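Local coordinates for gala protein type 1, 3 or 4 (Legionella pneumophila subsp. pneumophila, PDB 4XA9) that probably binds small GTPases and may act as a GTPase activator, using a leucine-rich repeat scaffold, at residues A[121-126]-A[145-150]; A[204-209]-A[228-233]. All blocks are in the same frame, centred on the assembly; numbering follows the deposited sequence.

Contact 1: residues A[121-126]-A[145-150]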
loop_
_atom_site.group_PDB
_atom_site.type_symbol
_atom_site.label_atom_id
_atom_site.label_comp_id
_atom_site.label_asym_id
_atom_site.label_seq_id
_atom_site.Cartn_x
_atom_site.Cartn_y
_atom_site.Cartn_z
ATOM N N TYR A 121 -3.014 8.815 10.336
ATOM C CA TYR A 121 -2.800 8.062 9.106
ATOM C C TYR A 121 -4.089 8.127 8.314
ATOM O O TYR A 121 -5.149 7.746 8.821
ATOM C CB TYR A 121 -2.421 6.604 9.387
ATOM C CG TYR A 121 -1.216 6.435 10.284
ATOM C CD1 TYR A 121 0.061 6.370 9.755
ATOM C CD2 TYR A 121 -1.361 6.342 11.665
ATOM C CE1 TYR A 121 1.164 6.218 10.567
ATOM C CE2 TYR A 121 -0.261 6.187 12.492
ATOM C CZ TYR A 121 0.999 6.125 11.936
ATOM O OH TYR A 121 2.100 5.973 12.745
ATOM N N ALA A 122 -4.016 8.622 7.084
ATOM C CA ALA A 122 -5.224 8.792 6.290
ATOM C C ALA A 122 -4.938 8.519 4.827
ATOM O O ALA A 122 -5.390 9.258 3.952
ATOM C CB ALA A 122 -5.798 10.207 6.472
ATOM N N LEU A 123 -4.179 7.461 4.573
ATOM C CA LEU A 123 -3.824 7.071 3.213
ATOM C C LEU A 123 -5.081 6.790 2.407
ATOM O O LEU A 123 -6.063 6.272 2.947
ATOM C CB LEU A 123 -2.930 5.825 3.215
ATOM C CG LEU A 123 -1.498 5.891 3.745
ATOM C CD1 LEU A 123 -1.475 6.044 5.264
ATOM C CD2 LEU A 123 -0.742 4.634 3.340
ATOM N N TYR A 124 -5.028 7.115 1.117
ATOM C CA TYR A 124 -6.108 6.829 0.161
ATOM C C TYR A 124 -7.508 7.150 0.692
ATOM O O TYR A 124 -8.261 6.255 1.054
ATOM C CB TYR A 124 -6.055 5.362 -0.284
ATOM C CG TYR A 124 -6.862 5.106 -1.538
ATOM C CD1 TYR A 124 -6.399 5.535 -2.776
ATOM C CD2 TYR A 124 -8.092 4.456 -1.485
ATOM C CE1 TYR A 124 -7.133 5.322 -3.930
ATOM C CE2 TYR A 124 -8.837 4.235 -2.637
ATOM C CZ TYR A 124 -8.349 4.673 -3.855
ATOM O OH TYR A 124 -9.076 4.463 -5.008
ATOM N N ASN A 125 -7.855 8.429 0.729
ATOM C CA ASN A 125 -9.142 8.834 1.268
ATOM C C ASN A 125 -9.830 9.887 0.411
ATOM O O ASN A 125 -10.734 10.576 0.884
ATOM C CB ASN A 125 -8.980 9.352 2.704
ATOM C CG ASN A 125 -9.286 8.288 3.748
ATOM O OD1 ASN A 125 -10.302 7.588 3.663
ATOM N ND2 ASN A 125 -8.407 8.161 4.739
ATOM N N LYS A 126 -9.402 9.994 -0.846
ATOM C CA LYS A 126 -9.876 11.043 -1.754
ATOM C C LYS A 126 -9.660 12.436 -1.166
ATOM O O LYS A 126 -10.447 13.354 -1.407
ATOM C CB LYS A 126 -11.356 10.842 -2.098
ATOM C CG LYS A 126 -11.660 9.487 -2.719
ATOM C CD LYS A 126 -13.144 9.323 -3.036
ATOM C CE LYS A 126 -13.661 7.959 -2.572
ATOM N NZ LYS A 126 -12.555 6.998 -2.246
ATOM N N LEU A 145 -0.274 10.782 4.334
ATOM C CA LEU A 145 -1.303 11.075 3.343
ATOM C C LEU A 145 -1.080 10.382 1.999
ATOM O O LEU A 145 -1.568 10.857 0.976
ATOM C CB LEU A 145 -1.393 12.589 3.116
ATOM C CG LEU A 145 -1.905 13.383 4.312
ATOM C CD1 LEU A 145 -1.746 14.885 4.094
ATOM C CD2 LEU A 145 -3.365 13.012 4.584
ATOM N N CYS A 146 -0.353 9.268 1.999
ATOM C CA CYS A 146 -0.048 8.557 0.756
ATOM C C CYS A 146 -1.310 8.246 -0.040
ATOM O O CYS A 146 -2.357 7.990 0.542
ATOM C CB CYS A 146 0.707 7.259 1.045
ATOM S SG CYS A 146 2.323 7.502 1.786
ATOM N N PHE A 147 -1.196 8.288 -1.365
ATOM C CA PHE A 147 -2.288 7.942 -2.282
ATOM C C PHE A 147 -3.453 8.921 -2.211
ATOM O O PHE A 147 -4.593 8.546 -2.480
ATOM C CB PHE A 147 -2.812 6.521 -2.024
ATOM C CG PHE A 147 -1.732 5.478 -1.894
ATOM C CD1 PHE A 147 -0.885 5.194 -2.955
ATOM C CD2 PHE A 147 -1.596 4.753 -0.722
ATOM C CE1 PHE A 147 0.098 4.229 -2.843
ATOM C CE2 PHE A 147 -0.612 3.781 -0.601
ATOM C CZ PHE A 147 0.234 3.518 -1.667
ATOM N N ASN A 148 -3.165 10.163 -1.842
ATOM C CA ASN A 148 -4.135 11.254 -1.929
ATOM C C ASN A 148 -3.609 12.326 -2.879
ATOM O O ASN A 148 -2.478 12.785 -2.727
ATOM C CB ASN A 148 -4.413 11.883 -0.558
ATOM C CG ASN A 148 -5.147 10.945 0.385
ATOM O OD1 ASN A 148 -6.357 10.741 0.262
ATOM N ND2 ASN A 148 -4.421 10.389 1.350
ATOM N N SER A 149 -4.417 12.732 -3.849
ATOM C CA SER A 149 -3.971 13.751 -4.801
ATOM C C SER A 149 -3.940 15.128 -4.144
ATOM O O SER A 149 -4.836 15.951 -4.348
ATOM C CB SER A 149 -4.873 13.768 -6.037
ATOM O OG SER A 149 -4.385 14.683 -7.008
ATOM N N LEU A 150 -2.903 15.371 -3.346
ATOM C CA LEU A 150 -2.768 16.629 -2.621
ATOM C C LEU A 150 -2.348 17.753 -3.552
ATOM O O LEU A 150 -2.681 18.912 -3.321
ATOM C CB LEU A 150 -1.739 16.504 -1.494
ATOM C CG LEU A 150 -1.909 15.390 -0.461
ATOM C CD1 LEU A 150 -0.742 15.414 0.511
ATOM C CD2 LEU A 150 -3.236 15.537 0.274
HETATM O O HOH W 1 -7.308 9.257 -2.885
#
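Leu123 and Tyr124 run beside Leu145 to Phe147, and Tyr124 N donates to Cys146 O at 2.9 Å. The segment 145-150 opens with a type II beta turn from Leu145 to Asn148. The side chain of Asn148 bridges the two segments. Asn148 ND2 donates to Ala122 O at 3.0 Å and also to Leu145 O, which it meets from above that carbonyl plane. Asn148 OD1 accepts from Asn125 N at 2.8 Å and from Ile127 N. These bonds at both ends fix the rotation of the amide. This is the asparagine of a leucine-rich repeat, placed in the loop after the strand and bonded to backbone groups of the coil before it. Asn125 does the same one repeat earlier, with ND2 on Val98 O. Leu123 lays CG against Cys146 CB at 3.7 Å, and Leu123 CD2 reaches Phe147 CE2 at 4.0 Å. Phe147 CB sits at the edge of the Tyr124 ring, in plane, 3.8 Å from Tyr124 CD1. The two side chains cross at about a right angle. A second protein chain covers this surface: Tyr124 OH bonds to its backbone and the Phe147 ring stacks on one of its aromatic side chains.

Contact 2: residues A[204-209]-A[228-233]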
loop_
_atom_site.group_PDB
_atom_site.type_symbol
_atom_site.label_atom_id
_atom_site.label_comp_id
_atom_site.label_asym_id
_atom_site.label_seq_id
_atom_site.Cartn_x
_atom_site.Cartn_y
_atom_site.Cartn_z
ATOM N N LEU A 204 18.668 20.954 -4.431
ATOM C CA LEU A 204 19.462 21.998 -3.789
ATOM C C LEU A 204 18.757 22.470 -2.516
ATOM O O LEU A 204 19.382 22.634 -1.469
ATOM C CB LEU A 204 19.711 23.178 -4.738
ATOM C CG LEU A 204 20.369 24.394 -4.087
ATOM C CD1 LEU A 204 21.721 24.013 -3.516
ATOM C CD2 LEU A 204 20.502 25.552 -5.075
ATOM N N HIS A 205 17.447 22.648 -2.597
ATOM C CA HIS A 205 16.683 23.099 -1.439
ATOM C C HIS A 205 16.682 22.077 -0.308
ATOM O O HIS A 205 16.646 22.456 0.865
ATOM C CB HIS A 205 15.256 23.442 -1.856
ATOM C CG HIS A 205 15.188 24.558 -2.848
ATOM N ND1 HIS A 205 15.187 25.884 -2.475
ATOM C CD2 HIS A 205 15.154 24.548 -4.203
ATOM C CE1 HIS A 205 15.140 26.644 -3.554
ATOM N NE2 HIS A 205 15.120 25.857 -4.617
ATOM N N PHE A 206 16.730 20.789 -0.648
ATOM C CA PHE A 206 16.836 19.759 0.383
ATOM C C PHE A 206 18.269 19.672 0.909
ATOM O O PHE A 206 18.488 19.342 2.069
ATOM C CB PHE A 206 16.386 18.384 -0.141
ATOM C CG PHE A 206 14.887 18.232 -0.268
ATOM C CD1 PHE A 206 14.062 18.294 0.852
ATOM C CD2 PHE A 206 14.307 18.001 -1.504
ATOM C CE1 PHE A 206 12.690 18.148 0.731
ATOM C CE2 PHE A 206 12.936 17.854 -1.633
ATOM C CZ PHE A 206 12.125 17.926 -0.509
ATOM N N ALA A 207 19.253 19.951 0.060
ATOM C CA ALA A 207 20.632 19.985 0.534
ATOM C C ALA A 207 20.813 21.123 1.540
ATOM O O ALA A 207 21.596 21.010 2.485
ATOM C CB ALA A 207 21.612 20.141 -0.630
ATOM N N ASN A 208 20.083 22.216 1.348
ATOM C CA ASN A 208 20.235 23.361 2.246
ATOM C C ASN A 208 19.230 23.362 3.405
ATOM O O ASN A 208 19.261 24.245 4.265
ATOM C CB ASN A 208 20.138 24.669 1.454
ATOM C CG ASN A 208 21.371 24.921 0.593
ATOM O OD1 ASN A 208 22.456 24.409 0.875
ATOM N ND2 ASN A 208 21.210 25.730 -0.448
ATOM N N ASN A 209 18.344 22.372 3.422
ATOM C CA ASN A 209 17.468 22.142 4.567
ATOM C C ASN A 209 18.290 21.816 5.816
ATOM O O ASN A 209 19.296 21.106 5.735
ATOM C CB ASN A 209 16.487 21.003 4.255
ATOM C CG ASN A 209 15.643 20.606 5.453
ATOM O OD1 ASN A 209 16.110 19.894 6.339
ATOM N ND2 ASN A 209 14.390 21.042 5.468
ATOM N N LYS A 228 23.918 13.537 -6.021
ATOM C CA LYS A 228 25.162 14.133 -5.545
ATOM C C LYS A 228 24.869 15.329 -4.642
ATOM O O LYS A 228 25.467 15.469 -3.578
ATOM C CB LYS A 228 26.059 14.546 -6.715
ATOM C CG LYS A 228 27.362 15.166 -6.250
ATOM C CD LYS A 228 28.548 14.648 -7.031
ATOM C CE LYS A 228 28.706 13.151 -6.850
ATOM N NZ LYS A 228 29.913 12.632 -7.547
ATOM N N ILE A 229 23.930 16.174 -5.057
ATOM C CA ILE A 229 23.513 17.328 -4.252
ATOM C C ILE A 229 22.904 16.921 -2.903
ATOM O O ILE A 229 23.252 17.477 -1.858
ATOM C CB ILE A 229 22.486 18.191 -5.008
ATOM C CG1 ILE A 229 23.106 18.768 -6.276
ATOM C CG2 ILE A 229 21.961 19.316 -4.118
ATOM C CD1 ILE A 229 22.147 19.612 -7.089
ATOM N N LEU A 230 21.985 15.960 -2.937
ATOM C CA LEU A 230 21.326 15.486 -1.722
ATOM C C LEU A 230 22.332 14.931 -0.719
ATOM O O LEU A 230 22.200 15.144 0.487
ATOM C CB LEU A 230 20.275 14.420 -2.059
ATOM C CG LEU A 230 19.012 14.892 -2.795
ATOM C CD1 LEU A 230 18.153 13.711 -3.218
ATOM C CD2 LEU A 230 18.194 15.845 -1.936
ATOM N N GLU A 231 23.354 14.242 -1.218
ATOM C CA GLU A 231 24.350 13.634 -0.340
ATOM C C GLU A 231 25.307 14.642 0.320
ATOM O O GLU A 231 26.092 14.255 1.185
ATOM C CB GLU A 231 25.146 12.579 -1.109
ATOM C CG GLU A 231 24.330 11.306 -1.393
ATOM C CD GLU A 231 25.120 10.227 -2.123
ATOM O OE1 GLU A 231 26.146 10.551 -2.758
ATOM O OE2 GLU A 231 24.702 9.050 -2.071
ATOM N N THR A 232 25.246 15.918 -0.062
ATOM C CA THR A 232 26.035 16.933 0.643
ATOM C C THR A 232 25.414 17.261 2.003
ATOM O O THR A 232 26.088 17.788 2.891
ATOM C CB THR A 232 26.189 18.257 -0.158
ATOM O OG1 THR A 232 24.905 18.852 -0.388
ATOM C CG2 THR A 232 26.910 18.028 -1.496
ATOM N N ASN A 233 24.129 16.958 2.165
ATOM C CA ASN A 233 23.461 17.161 3.448
ATOM C C ASN A 233 23.708 15.980 4.378
ATOM O O ASN A 233 23.051 14.940 4.263
ATOM C CB ASN A 233 21.953 17.364 3.250
ATOM C CG ASN A 233 21.251 17.822 4.518
ATOM O OD1 ASN A 233 21.749 17.621 5.632
ATOM N ND2 ASN A 233 20.083 18.431 4.358
HETATM O O HOH W 2 24.338 20.539 1.898
HETATM O O HOH W 3 18.570 18.597 7.006
#
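Asn233 reaches across to the end of helix 203-207, with its amide directed at Phe206 O. CG stands anti to the backbone N (chi1 -170°), on a CB that already points to the other segment. Asn233 ND2 donates to Phe206 O at 2.9 Å. The donor lies in the carbonyl plane, and the oxygen lies in the amide plane. A second, weak bond from Asn233 ND2 goes to Asn209 O at 3.1 Å. Asn233 OD1 accepts from Arg235 N, so both ends of the amide are held. Asn209 makes the same kind of reach one repeat earlier: its ND2 donates to Ala183 O of helix 176-184, and its OD1 accepts from Ser211 N and Leu212 N. Here the two asparagines, one repeat apart, join successive helix ends on the helical side of the leucine-rich repeat solenoid. The apolar groups pack between the helices. Ile229 turns CG2 anti to its backbone N and sets it 3.6 Å from Ala207 CB and close to Leu204 CA. Ala207 CB also lies 3.4 Å from Ile229 O, so the small methyl fits closely against the neighbouring backbone. Leu230 brings CD2 to 3.6 Å from Phe206 CB, while the Phe206 ring leads away to Ala183, Leu212 and Leu215. Thr232 OG1 donates back to Ile229 O at 2.6 Å, in the carbonyl plane, and that oxygen also accepts from Thr232 N. Water 2 donates to both Thr232 OG1 and Ala207 O, bridging the segments beside Ala207.

From the N terminus, the chain leaves strand 119-121 into the first half of contact 1. It then passes through helix 129-135 and strand 142-144, and contact 1 closes at 145-150. Helix 151-159, strand 166-168, helix 176-184 and strand 190-192 follow. Contact 2 then opens on helix 203-207 and closes at the end of helix 224-230 and the turn behind it, with strand 214-216 between. The two loops are in series and neither nest nor cross. Each spans 18 residues between its segments. Contact 1 ties successive loops that follow the strands of the sheet; contact 2 ties successive helix ends. Their centres are 27 Å apart, and their nearest atoms about 13 Å.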